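Local coordinates for protein ribose-phosphate pyrophosphokinase (Thermus thermophilus, PDB 7PN0) that probably catalyses transfer of the diphosphoryl group of ATP to ribose 5-phosphate, forming phosphoribosyl diphosphate (PRPP), at residues 81-86 against 295-300; 145-150 against 180-185; 151-156 against 282-287; 175-180 against 185-190. All blocks are in the same frame, centred on the assembly; numbering follows the deposited sequence.

From the N terminus, the chain first enters contact 1 at 81-86, in a strand of the five-stranded parallel sheet, and that contact is closed only by 295-300, at the end of the last helix, 287-299; contacts 2, 3 and 4 are all nested inside this loop. The turn into helix 147-157 and its start give contact 2, its continuation contact 3. Contact 2 closes on 180-185 and crosses contacts 3 and 4. Contact 4 closes a short loop from helix 173-183 to strand 187-194, inside the long one that contact 3 closes at strand 281-284. Contacts 2, 3 and 4 touch around the seven-stranded mixed sheet; contact 1 stands apart, its centre 27 Å or more from theirs.

Contact 1 of 4, residues 81-86 against 295-300; sequences AARVTA and WRIHRG
Arg83 NH1 reaches the backbone of the last helical turn, where it donates a weak hydrogen bond to Ile297 O at 3.3 Å with an N-H...O angle of 146°. Arg83 NH1 also lies 3.8 Å from Ile297 CG2, which sits over one face of the guanidinium, while His298 CA comes up at its edge, near the plane and 4.0 Å from Arg83 NH1. The arginine chain starts with CG anti to the backbone N (chi1 -170°) and bends at chi3, 58°, which brings the guanidinium to this carbonyl. Strand 83-88 is the middle one of the five-stranded parallel sheet of the N-terminal PRTase-like domain, and helix 287-299 lies on the sheet, with Ile297 resting on Phe53 and Leu124 of strands 51-55 and 122-126, flanking strand 83-88. The segments bury 132 Å² between them; the stronger polar partners of Arg83 lie outside. Its NE forms a salt bridge to Asp51 and its NH2 another to Glu49 of a second subunit, whose Arg48 also packs on Ile297. These carboxylates would be expected to offset the arginine's charge and to set the turn of its guanidinium. His298, next along the helix, sends NE2 to the carbonyl oxygen of Arg1.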
loop_
_atom_site.group_PDB
_atom_site.type_symbol
_atom_site.label_atom_id
_atom_site.label_comp_id
_atom_site.label_asym_id
_atom_site.label_seq_id
_atom_site.Cartn_x
_atom_site.Cartn_y
_atom_site.Cartn_z
ATOM N N ALA A 81 -0.228 13.081 16.216
ATOM C CA ALA A 81 -1.668 12.934 16.467
ATOM C C ALA A 81 -2.036 11.443 16.552
ATOM O O ALA A 81 -1.482 10.672 15.802
ATOM C CB ALA A 81 -2.444 13.612 15.390
ATOM N N ALA A 82 -2.989 11.071 17.403
ATOM C CA ALA A 82 -3.493 9.674 17.506
ATOM C C ALA A 82 -4.382 9.406 16.302
ATOM O O ALA A 82 -4.379 8.290 15.772
ATOM C CB ALA A 82 -4.263 9.457 18.775
ATOM N N ARG A 83 -5.205 10.390 15.952
ATOM C CA ARG A 83 -6.219 10.221 14.897
ATOM C C ARG A 83 -6.381 11.581 14.250
ATOM O O ARG A 83 -6.364 12.614 14.988
ATOM C CB ARG A 83 -7.553 9.689 15.404
ATOM C CG ARG A 83 -8.475 9.311 14.252
ATOM C CD ARG A 83 -9.662 8.502 14.717
ATOM N NE ARG A 83 -10.474 9.200 15.723
ATOM C CZ ARG A 83 -11.578 8.677 16.254
ATOM N NH1 ARG A 83 -12.245 9.331 17.180
ATOM N NH2 ARG A 83 -12.028 7.506 15.825
ATOM N N VAL A 84 -6.538 11.580 12.933
ATOM C CA VAL A 84 -6.790 12.827 12.161
ATOM C C VAL A 84 -8.057 12.676 11.310
ATOM O O VAL A 84 -8.125 11.770 10.482
ATOM C CB VAL A 84 -5.571 13.205 11.308
ATOM C CG1 VAL A 84 -5.867 14.426 10.464
ATOM C CG2 VAL A 84 -4.347 13.441 12.150
ATOM N N THR A 85 -9.036 13.553 11.549
ATOM C CA THR A 85 -10.270 13.627 10.746
ATOM C C THR A 85 -10.236 14.895 9.898
ATOM O O THR A 85 -10.063 16.021 10.488
ATOM C CB THR A 85 -11.501 13.608 11.652
ATOM O OG1 THR A 85 -11.495 12.404 12.437
ATOM C CG2 THR A 85 -12.775 13.784 10.853
ATOM N N ALA A 86 -10.479 14.746 8.600
ATOM C CA ALA A 86 -10.731 15.865 7.681
ATOM C C ALA A 86 -12.206 16.225 7.847
ATOM O O ALA A 86 -13.060 15.474 7.405
ATOM C CB ALA A 86 -10.417 15.550 6.248
ATOM N N TRP A 295 -18.321 15.466 18.584
ATOM C CA TRP A 295 -18.413 14.952 19.979
ATOM C C TRP A 295 -18.652 13.432 19.931
ATOM O O TRP A 295 -17.947 12.663 20.619
ATOM C CB TRP A 295 -19.495 15.709 20.760
ATOM C CG TRP A 295 -19.593 15.223 22.174
ATOM C CD1 TRP A 295 -20.641 14.577 22.760
ATOM C CD2 TRP A 295 -18.566 15.330 23.173
ATOM N NE1 TRP A 295 -20.344 14.295 24.065
ATOM C CE2 TRP A 295 -19.065 14.701 24.337
ATOM C CE3 TRP A 295 -17.258 15.846 23.186
ATOM C CZ2 TRP A 295 -18.300 14.595 25.500
ATOM C CZ3 TRP A 295 -16.496 15.726 24.333
ATOM C CH2 TRP A 295 -17.024 15.123 25.479
ATOM N N ARG A 296 -19.554 12.993 19.067
ATOM C CA ARG A 296 -19.962 11.574 19.004
ATOM C C ARG A 296 -18.869 10.741 18.327
ATOM O O ARG A 296 -18.602 9.647 18.810
ATOM C CB ARG A 296 -21.283 11.480 18.267
ATOM C CG ARG A 296 -22.390 12.068 19.107
ATOM C CD ARG A 296 -23.729 11.774 18.545
ATOM N NE ARG A 296 -24.714 12.525 19.323
ATOM C CZ ARG A 296 -25.985 12.208 19.379
ATOM N NH1 ARG A 296 -26.427 11.162 18.711
ATOM N NH2 ARG A 296 -26.817 12.937 20.094
ATOM N N ILE A 297 -18.205 11.262 17.304
ATOM C CA ILE A 297 -17.044 10.538 16.705
ATOM C C ILE A 297 -15.991 10.291 17.791
ATOM O O ILE A 297 -15.503 9.188 17.890
ATOM C CB ILE A 297 -16.468 11.340 15.519
ATOM C CG1 ILE A 297 -17.433 11.369 14.346
ATOM C CG2 ILE A 297 -15.131 10.781 15.090
ATOM C CD1 ILE A 297 -17.249 12.510 13.368
ATOM N N HIS A 298 -15.611 11.344 18.509
ATOM C CA HIS A 298 -14.631 11.349 19.628
ATOM C C HIS A 298 -15.014 10.344 20.731
ATOM O O HIS A 298 -14.115 9.644 21.224
ATOM C CB HIS A 298 -14.477 12.745 20.247
ATOM C CG HIS A 298 -13.410 12.797 21.279
ATOM N ND1 HIS A 298 -13.670 13.132 22.642
ATOM C CD2 HIS A 298 -12.114 12.467 21.213
ATOM C CE1 HIS A 298 -12.535 13.044 23.304
ATOM N NE2 HIS A 298 -11.571 12.648 22.459
ATOM N N ARG A 299 -16.284 10.264 21.107
ATOM C CA ARG A 299 -16.720 9.437 22.262
ATOM C C ARG A 299 -17.213 8.066 21.799
ATOM O O ARG A 299 -17.490 7.250 22.675
ATOM C CB ARG A 299 -17.812 10.172 23.022
ATOM C CG ARG A 299 -17.412 11.538 23.559
ATOM C CD ARG A 299 -16.432 11.524 24.720
ATOM N NE ARG A 299 -16.733 10.506 25.722
ATOM C CZ ARG A 299 -15.828 9.830 26.433
ATOM N NH1 ARG A 299 -14.531 10.058 26.282
ATOM N NH2 ARG A 299 -16.233 8.911 27.293
ATOM N N GLY A 300 -17.327 7.811 20.482
ATOM C CA GLY A 300 -17.850 6.531 19.949
ATOM C C GLY A 300 -19.353 6.374 20.125
ATOM O O GLY A 300 -19.816 5.238 20.345
#

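Contact 2 of 4, residues 145-150 against 180-185; sequences SAEPVI and ARRLGL. With SO4 (sulfate ion), chain F.
Glu147 and Arg182 form a side-on salt bridge between two helices, 147-157 and 173-183, of the domain built on the seven-stranded mixed sheet. The grip is tight on one oxygen: Glu147 OE1 accepts from Arg182 NE at 2.8 Å and from Arg182 NH2 at 3.0 Å. It lies almost in the guanidinium plane and offers NE its anti lone pair. The NH2 bond comes in 30° out of the carboxylate plane, and the two flat groups stand 69° apart. Chi1 of -83° in the glutamate sets its CG anti to the carbonyl carbon, and the arginine, extended from CG to NE, runs across it at about a right angle. One guanidinium face is covered by the start of the helix, with Pro148 CG 4.0 Å from Arg182 NH1. Arg182 NH2 also donates to the carbonyl oxygen of Thr308. The looser, solvent side is marked by Arg181, exposed, whose NH1 stays 5.9 Å from Glu147 OE1, too far for a contact of the charged atoms. With an alanine in place of Arg182, Glu147 OE1 is likely to lose both of its donors and a gap to open beside Pro148. Ahead of the helix a sulfate ion, probably from the crystallisation liquor, is held by Ser145 OG and Ala146 N, and Ser145 OG in turn accepts the capping bond from Glu147 N at 3.0 Å.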
loop_
_atom_site.group_PDB
_atom_site.type_symbol
_atom_site.label_atom_id
_atom_site.label_comp_id
_atom_site.label_asym_id
_atom_site.label_seq_id
_atom_site.Cartn_x
_atom_site.Cartn_y
_atom_site.Cartn_z
ATOM N N SER A 145 -26.644 14.939 7.011
ATOM C CA SER A 145 -27.764 15.465 6.208
ATOM C C SER A 145 -28.173 16.857 6.711
ATOM O O SER A 145 -28.242 17.043 7.960
ATOM C CB SER A 145 -28.920 14.536 6.299
ATOM O OG SER A 145 -30.029 15.074 5.590
ATOM N N ALA A 146 -28.464 17.762 5.784
ATOM C CA ALA A 146 -29.075 19.095 6.048
ATOM C C ALA A 146 -30.600 18.996 6.046
ATOM O O ALA A 146 -31.232 20.023 6.339
ATOM C CB ALA A 146 -28.634 20.110 5.043
ATOM N N GLU A 147 -31.171 17.821 5.780
ATOM C CA GLU A 147 -32.646 17.678 5.694
ATOM C C GLU A 147 -33.332 18.307 6.915
ATOM O O GLU A 147 -34.253 19.092 6.745
ATOM C CB GLU A 147 -33.071 16.214 5.586
ATOM C CG GLU A 147 -33.009 15.635 4.175
ATOM C CD GLU A 147 -33.598 14.228 4.101
ATOM O OE1 GLU A 147 -34.457 13.886 4.941
ATOM O OE2 GLU A 147 -33.199 13.482 3.200
ATOM N N PRO A 148 -32.993 17.955 8.182
ATOM C CA PRO A 148 -33.729 18.504 9.324
ATOM C C PRO A 148 -33.587 20.032 9.426
ATOM O O PRO A 148 -34.573 20.697 9.737
ATOM C CB PRO A 148 -33.133 17.770 10.536
ATOM C CG PRO A 148 -32.557 16.496 9.930
ATOM C CD PRO A 148 -32.020 16.942 8.597
ATOM N N VAL A 149 -32.403 20.590 9.119
ATOM C CA VAL A 149 -32.175 22.042 9.336
ATOM C C VAL A 149 -32.950 22.798 8.250
ATOM O O VAL A 149 -33.529 23.890 8.562
ATOM C CB VAL A 149 -30.676 22.402 9.357
ATOM C CG1 VAL A 149 -30.463 23.901 9.241
ATOM C CG2 VAL A 149 -29.992 21.904 10.634
ATOM N N ILE A 150 -32.988 22.272 7.025
ATOM C CA ILE A 150 -33.667 22.953 5.868
ATOM C C ILE A 150 -35.185 22.890 6.076
ATOM O O ILE A 150 -35.879 23.924 5.847
ATOM C CB ILE A 150 -33.232 22.331 4.528
ATOM C CG1 ILE A 150 -31.777 22.688 4.224
ATOM C CG2 ILE A 150 -34.170 22.714 3.380
ATOM C CD1 ILE A 150 -31.255 22.149 2.929
ATOM N N ALA A 180 -40.712 17.407 1.214
ATOM C CA ALA A 180 -42.189 17.366 1.130
ATOM C C ALA A 180 -42.725 16.482 2.251
ATOM O O ALA A 180 -43.738 16.865 2.894
ATOM C CB ALA A 180 -42.628 16.880 -0.232
ATOM N N ARG A 181 -42.145 15.305 2.442
ATOM C CA ARG A 181 -42.642 14.346 3.455
ATOM C C ARG A 181 -42.442 14.964 4.849
ATOM O O ARG A 181 -43.344 14.796 5.680
ATOM C CB ARG A 181 -42.003 12.962 3.278
ATOM C CG ARG A 181 -42.507 12.209 2.043
ATOM C CD ARG A 181 -42.013 10.764 1.877
ATOM N NE ARG A 181 -40.604 10.619 2.246
ATOM C CZ ARG A 181 -39.555 10.691 1.416
ATOM N NH1 ARG A 181 -38.338 10.594 1.916
ATOM N NH2 ARG A 181 -39.705 10.868 0.109
ATOM N N ARG A 182 -41.325 15.660 5.080
ATOM C CA ARG A 182 -40.993 16.277 6.393
ATOM C C ARG A 182 -41.971 17.406 6.740
ATOM O O ARG A 182 -42.304 17.535 7.943
ATOM C CB ARG A 182 -39.561 16.812 6.406
ATOM C CG ARG A 182 -38.517 15.747 6.674
ATOM C CD ARG A 182 -37.114 16.314 6.531
ATOM N NE ARG A 182 -36.145 15.258 6.714
ATOM C CZ ARG A 182 -35.758 14.746 7.882
ATOM N NH1 ARG A 182 -36.250 15.161 9.044
ATOM N NH2 ARG A 182 -34.895 13.757 7.870
ATOM N N LEU A 183 -42.395 18.192 5.749
ATOM C CA LEU A 183 -43.323 19.346 5.935
ATOM C C LEU A 183 -44.798 18.986 5.687
ATOM O O LEU A 183 -45.620 19.899 5.824
ATOM C CB LEU A 183 -42.907 20.450 4.971
ATOM C CG LEU A 183 -41.502 20.982 5.187
ATOM C CD1 LEU A 183 -41.255 22.197 4.320
ATOM C CD2 LEU A 183 -41.292 21.334 6.657
ATOM N N GLY A 184 -45.111 17.750 5.274
ATOM C CA GLY A 184 -46.486 17.286 5.005
ATOM C C GLY A 184 -47.083 18.031 3.841
ATOM O O GLY A 184 -48.235 18.406 3.914
ATOM N N LEU A 185 -46.312 18.231 2.790
ATOM C CA LEU A 185 -46.678 19.070 1.634
ATOM C C LEU A 185 -46.786 18.171 0.413
ATOM O O LEU A 185 -46.120 17.127 0.324
ATOM C CB LEU A 185 -45.585 20.115 1.411
ATOM C CG LEU A 185 -45.777 21.539 1.942
ATOM C CD1 LEU A 185 -46.764 21.651 3.085
ATOM C CD2 LEU A 185 -44.438 22.145 2.315
HETATM S S SO4 F . -28.831 15.748 2.208
HETATM O O1 SO4 F . -29.202 14.641 3.054
HETATM O O2 SO4 F . -28.309 16.798 3.059
HETATM O O3 SO4 F . -30.015 16.261 1.478
HETATM O O4 SO4 F . -27.815 15.346 1.297
#

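Contact 3 of 4, residues 151-156 against 282-287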
loop_
_atom_site.group_PDB
_atom_site.type_symbol
_atom_site.label_atom_id
_atom_site.label_comp_id
_atom_site.label_asym_id
_atom_site.label_seq_id
_atom_site.Cartn_x
_atom_site.Cartn_y
_atom_site.Cartn_z
ATOM N N ALA A 151 -35.704 21.740 6.478
ATOM C CA ALA A 151 -37.151 21.584 6.757
ATOM C C ALA A 151 -37.559 22.511 7.938
ATOM O O ALA A 151 -38.599 23.194 7.853
ATOM C CB ALA A 151 -37.455 20.127 6.997
ATOM N N ASN A 152 -36.755 22.613 8.984
ATOM C CA ASN A 152 -37.020 23.528 10.130
ATOM C C ASN A 152 -37.142 24.971 9.627
ATOM O O ASN A 152 -38.104 25.703 10.021
ATOM C CB ASN A 152 -35.956 23.408 11.215
ATOM C CG ASN A 152 -36.288 24.257 12.433
ATOM O OD1 ASN A 152 -37.172 23.894 13.190
ATOM N ND2 ASN A 152 -35.593 25.372 12.611
ATOM N N TYR A 153 -36.202 25.400 8.785
ATOM C CA TYR A 153 -36.179 26.756 8.207
ATOM C C TYR A 153 -37.544 27.022 7.572
ATOM O O TYR A 153 -38.221 28.012 7.926
ATOM C CB TYR A 153 -35.092 26.917 7.145
ATOM C CG TYR A 153 -35.351 28.068 6.208
ATOM C CD1 TYR A 153 -35.247 29.380 6.651
ATOM C CD2 TYR A 153 -35.731 27.857 4.899
ATOM C CE1 TYR A 153 -35.481 30.442 5.798
ATOM C CE2 TYR A 153 -36.007 28.910 4.045
ATOM C CZ TYR A 153 -35.891 30.216 4.496
ATOM O OH TYR A 153 -36.122 31.250 3.618
ATOM N N PHE A 154 -37.955 26.167 6.637
ATOM C CA PHE A 154 -39.219 26.398 5.900
ATOM C C PHE A 154 -40.388 26.393 6.903
ATOM O O PHE A 154 -41.285 27.248 6.767
ATOM C CB PHE A 154 -39.444 25.355 4.801
ATOM C CG PHE A 154 -38.641 25.540 3.545
ATOM C CD1 PHE A 154 -38.809 26.646 2.723
ATOM C CD2 PHE A 154 -37.701 24.582 3.170
ATOM C CE1 PHE A 154 -38.078 26.784 1.552
ATOM C CE2 PHE A 154 -36.966 24.732 2.005
ATOM C CZ PHE A 154 -37.165 25.820 1.192
ATOM N N ALA A 155 -40.454 25.432 7.814
ATOM C CA ALA A 155 -41.533 25.330 8.823
ATOM C C ALA A 155 -41.615 26.655 9.606
ATOM O O ALA A 155 -42.736 27.006 9.995
ATOM C CB ALA A 155 -41.345 24.179 9.778
ATOM N N THR A 156 -40.500 27.380 9.803
ATOM C CA THR A 156 -40.534 28.645 10.582
ATOM C C THR A 156 -40.769 29.873 9.707
ATOM O O THR A 156 -40.902 30.956 10.303
ATOM C CB THR A 156 -39.281 28.849 11.424
ATOM O OG1 THR A 156 -38.189 29.100 10.558
ATOM C CG2 THR A 156 -39.038 27.679 12.336
ATOM N N ARG A 282 -30.430 34.240 3.667
ATOM C CA ARG A 282 -30.548 33.807 5.080
ATOM C C ARG A 282 -29.549 32.670 5.347
ATOM O O ARG A 282 -29.315 31.841 4.429
ATOM C CB ARG A 282 -31.970 33.341 5.350
ATOM C CG ARG A 282 -32.343 33.294 6.823
ATOM C CD ARG A 282 -32.844 34.632 7.347
ATOM N NE ARG A 282 -34.082 34.470 8.116
ATOM C CZ ARG A 282 -35.224 35.148 7.900
ATOM N NH1 ARG A 282 -35.318 36.065 6.944
ATOM N NH2 ARG A 282 -36.273 34.925 8.671
ATOM N N THR A 283 -28.998 32.633 6.556
ATOM C CA THR A 283 -28.028 31.598 6.966
ATOM C C THR A 283 -28.656 30.622 7.958
ATOM O O THR A 283 -29.313 31.054 8.908
ATOM C CB THR A 283 -26.771 32.242 7.542
ATOM O OG1 THR A 283 -26.191 33.043 6.522
ATOM C CG2 THR A 283 -25.780 31.194 8.012
ATOM N N LEU A 284 -28.437 29.329 7.736
ATOM C CA LEU A 284 -28.919 28.237 8.603
ATOM C C LEU A 284 -27.658 27.583 9.180
ATOM O O LEU A 284 -26.957 26.833 8.449
ATOM C CB LEU A 284 -29.752 27.225 7.804
ATOM C CG LEU A 284 -30.796 27.785 6.830
ATOM C CD1 LEU A 284 -31.448 26.652 6.041
ATOM C CD2 LEU A 284 -31.862 28.614 7.574
ATOM N N THR A 285 -27.300 27.903 10.410
ATOM C CA THR A 285 -25.989 27.457 10.942
ATOM C C THR A 285 -26.006 25.930 11.143
ATOM O O THR A 285 -26.999 25.369 11.617
ATOM C CB THR A 285 -25.549 28.236 12.177
ATOM O OG1 THR A 285 -24.218 27.737 12.348
ATOM C CG2 THR A 285 -26.414 28.025 13.397
ATOM N N VAL A 286 -24.920 25.269 10.752
ATOM C CA VAL A 286 -24.736 23.815 10.991
ATOM C C VAL A 286 -23.551 23.636 11.935
ATOM O O VAL A 286 -23.163 22.489 12.159
ATOM C CB VAL A 286 -24.562 23.042 9.668
ATOM C CG1 VAL A 286 -25.876 22.976 8.906
ATOM C CG2 VAL A 286 -23.478 23.646 8.812
ATOM N N ALA A 287 -23.016 24.705 12.512
ATOM C CA ALA A 287 -21.955 24.572 13.546
ATOM C C ALA A 287 -22.401 23.643 14.679
ATOM O O ALA A 287 -21.654 22.741 15.097
ATOM C CB ALA A 287 -21.556 25.951 14.045
#
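Tyr153 and Leu284 meet at about a right angle, the leucine fork set against the root of the ring. Leu284 CD2 approaches the ring obliquely, 3.6 Å from Tyr153 CD1 and 3.7 Å from Tyr153 CB, and Leu284 CD1 lies 3.8 Å from the same CB, so both methyls press on the CB from one side. With CG anti to the backbone N (chi1 159°), the tyrosine ring extends from helix 147-157 over the seven-stranded mixed sheet, touching Tyr243 and Ala268 as well as the outermost strand 281-284. Farther along the ring, Arg282 CG stands 4.4 Å from Tyr153 CE1, also obliquely. Behind it, Tyr153 CD2 sits 3.9 Å above the ring plane of Phe154, over its centre. Ala268 also touches Leu284 and Arg282. A glycine in place of Leu284 removes both methyls, which would probably open a gap between helix and outermost strand and let the Tyr153 ring shift at its root. The polar ends turn to one residue outside the segments: Tyr153 OH is hydrogen-bonded to Glu266 OE1, and Arg282 NH1 forms a salt bridge with Glu266 OE2. The contact itself is apolar, while both polar bonds share one carboxylate, likely to limit the ring's movement.

Contact 4 of 4, residues 175-180 against 185-190; sequences RASALA and LPLAFI. With SO4 (sulfate ion), chain F.
Leu187 provides the apolar part of this contact by splitting its two methyls between neighbouring helix residues. Leu187 CD1 lies 3.8 Å from Ala176 CB and Leu187 CD2 3.7 Å from Ser177 CB, so the fork meets the helix across two successive residues. CG stands anti to the backbone N (chi1 -178°), which carries the branch toward the helix. One turn on, Ala180 CB lies 4.3 Å from Leu187 CB. The segments bury 235 Å² in all. Helix 173-183 is the crossover of a beta-alpha-beta unit between the parallel strands 163-167 and 187-194; the helix and second-strand segments run roughly antiparallel, 151° between their N-to-C directions, with the axes 9.0 Å apart. Ala176 also touches Val165 of the first strand. Among hydrogen bonds, the one joining the two segments is backbone to backbone, from Leu185 N to Ala180 O. Near the helix's N-terminal end Arg175 hydrogen-bonds a sulfate ion, probably from the crystallisation liquor. It meets the ion edge-on, Arg175 NE donating to sulfate O3 at 2.8 Å and Arg175 NH1 to sulfate O4 at 3.0 Å; Thr127 OG1 is a further partner of that ion. On the strand, Phe189 packs edge-to-face against Phe189 of a third subunit, and Leu187 touches Arg203 of that subunit.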
loop_
_atom_site.group_PDB
_atom_site.type_symbol
_atom_site.label_atom_id
_atom_site.label_comp_id
_atom_site.label_asym_id
_atom_site.label_seq_id
_atom_site.Cartn_x
_atom_site.Cartn_y
_atom_site.Cartn_z
ATOM N N ARG A 175 -34.466 14.611 -3.191
ATOM C CA ARG A 175 -34.224 15.598 -2.102
ATOM C C ARG A 175 -35.513 16.407 -1.876
ATOM O O ARG A 175 -35.914 16.615 -0.702
ATOM C CB ARG A 175 -32.996 16.459 -2.404
ATOM C CG ARG A 175 -32.715 17.484 -1.310
ATOM C CD ARG A 175 -31.333 18.132 -1.447
ATOM N NE ARG A 175 -30.233 17.226 -1.154
ATOM C CZ ARG A 175 -29.405 16.659 -2.035
ATOM N NH1 ARG A 175 -28.461 15.853 -1.579
ATOM N NH2 ARG A 175 -29.521 16.843 -3.351
ATOM N N ALA A 176 -36.199 16.796 -2.945
ATOM C CA ALA A 176 -37.479 17.528 -2.854
ATOM C C ALA A 176 -38.541 16.662 -2.163
ATOM O O ALA A 176 -39.285 17.186 -1.299
ATOM C CB ALA A 176 -37.915 18.004 -4.221
ATOM N N SER A 177 -38.646 15.377 -2.508
ATOM C CA SER A 177 -39.617 14.435 -1.908
ATOM C C SER A 177 -39.413 14.291 -0.393
ATOM O O SER A 177 -40.410 14.165 0.354
ATOM C CB SER A 177 -39.505 13.104 -2.573
ATOM O OG SER A 177 -40.501 12.269 -2.042
ATOM N N ALA A 178 -38.160 14.216 0.047
ATOM C CA ALA A 178 -37.781 14.115 1.476
ATOM C C ALA A 178 -38.298 15.349 2.207
ATOM O O ALA A 178 -38.845 15.180 3.290
ATOM C CB ALA A 178 -36.278 14.004 1.644
ATOM N N LEU A 179 -38.069 16.539 1.648
ATOM C CA LEU A 179 -38.532 17.828 2.225
ATOM C C LEU A 179 -40.064 17.823 2.294
ATOM O O LEU A 179 -40.631 18.179 3.340
ATOM C CB LEU A 179 -38.051 18.989 1.354
ATOM C CG LEU A 179 -38.578 20.344 1.805
ATOM C CD1 LEU A 179 -38.061 20.694 3.194
ATOM C CD2 LEU A 179 -38.197 21.419 0.825
ATOM N N ALA A 180 -40.712 17.407 1.214
ATOM C CA ALA A 180 -42.189 17.366 1.130
ATOM C C ALA A 180 -42.725 16.482 2.251
ATOM O O ALA A 180 -43.738 16.865 2.894
ATOM C CB ALA A 180 -42.628 16.880 -0.232
ATOM N N LEU A 185 -46.312 18.231 2.790
ATOM C CA LEU A 185 -46.678 19.070 1.634
ATOM C C LEU A 185 -46.786 18.171 0.413
ATOM O O LEU A 185 -46.120 17.127 0.324
ATOM C CB LEU A 185 -45.585 20.115 1.411
ATOM C CG LEU A 185 -45.777 21.539 1.942
ATOM C CD1 LEU A 185 -46.764 21.651 3.085
ATOM C CD2 LEU A 185 -44.438 22.145 2.315
ATOM N N PRO A 186 -47.592 18.599 -0.578
ATOM C CA PRO A 186 -47.607 17.966 -1.881
ATOM C C PRO A 186 -46.274 18.239 -2.583
ATOM O O PRO A 186 -45.610 19.199 -2.246
ATOM C CB PRO A 186 -48.775 18.645 -2.624
ATOM C CG PRO A 186 -48.937 19.994 -1.936
ATOM C CD PRO A 186 -48.499 19.760 -0.499
ATOM N N LEU A 187 -45.931 17.377 -3.534
ATOM C CA LEU A 187 -44.705 17.465 -4.366
ATOM C C LEU A 187 -45.135 17.725 -5.797
ATOM O O LEU A 187 -46.037 17.037 -6.253
ATOM C CB LEU A 187 -43.909 16.167 -4.232
ATOM C CG LEU A 187 -42.585 16.102 -4.979
ATOM C CD1 LEU A 187 -41.613 17.151 -4.485
ATOM C CD2 LEU A 187 -41.973 14.712 -4.850
ATOM N N ALA A 188 -44.575 18.733 -6.451
ATOM C CA ALA A 188 -44.877 19.036 -7.863
ATOM C C ALA A 188 -43.578 18.936 -8.644
ATOM O O ALA A 188 -42.512 18.989 -8.014
ATOM C CB ALA A 188 -45.500 20.398 -7.991
ATOM N N PHE A 189 -43.681 18.835 -9.965
ATOM C CA PHE A 189 -42.530 18.834 -10.890
ATOM C C PHE A 189 -42.790 19.889 -11.956
ATOM O O PHE A 189 -43.898 19.898 -12.551
ATOM C CB PHE A 189 -42.308 17.432 -11.476
ATOM C CG PHE A 189 -41.077 17.357 -12.341
ATOM C CD1 PHE A 189 -41.109 17.721 -13.672
ATOM C CD2 PHE A 189 -39.863 17.004 -11.787
ATOM C CE1 PHE A 189 -39.948 17.729 -14.436
ATOM C CE2 PHE A 189 -38.707 16.993 -12.556
ATOM C CZ PHE A 189 -38.749 17.374 -13.874
ATOM N N ILE A 190 -41.787 20.691 -12.284
ATOM C CA ILE A 190 -41.931 21.681 -13.380
ATOM C C ILE A 190 -40.841 21.403 -14.421
ATOM O O ILE A 190 -39.639 21.532 -14.132
ATOM C CB ILE A 190 -42.006 23.124 -12.828
ATOM C CG1 ILE A 190 -42.450 24.121 -13.909
ATOM C CG2 ILE A 190 -40.702 23.554 -12.152
ATOM C CD1 ILE A 190 -42.940 25.483 -13.362
HETATM S S SO4 F . -28.831 15.748 2.208
HETATM O O1 SO4 F . -29.202 14.641 3.054
HETATM O O2 SO4 F . -28.309 16.798 3.059
HETATM O O3 SO4 F . -30.015 16.261 1.478
HETATM O O4 SO4 F . -27.815 15.346 1.297
#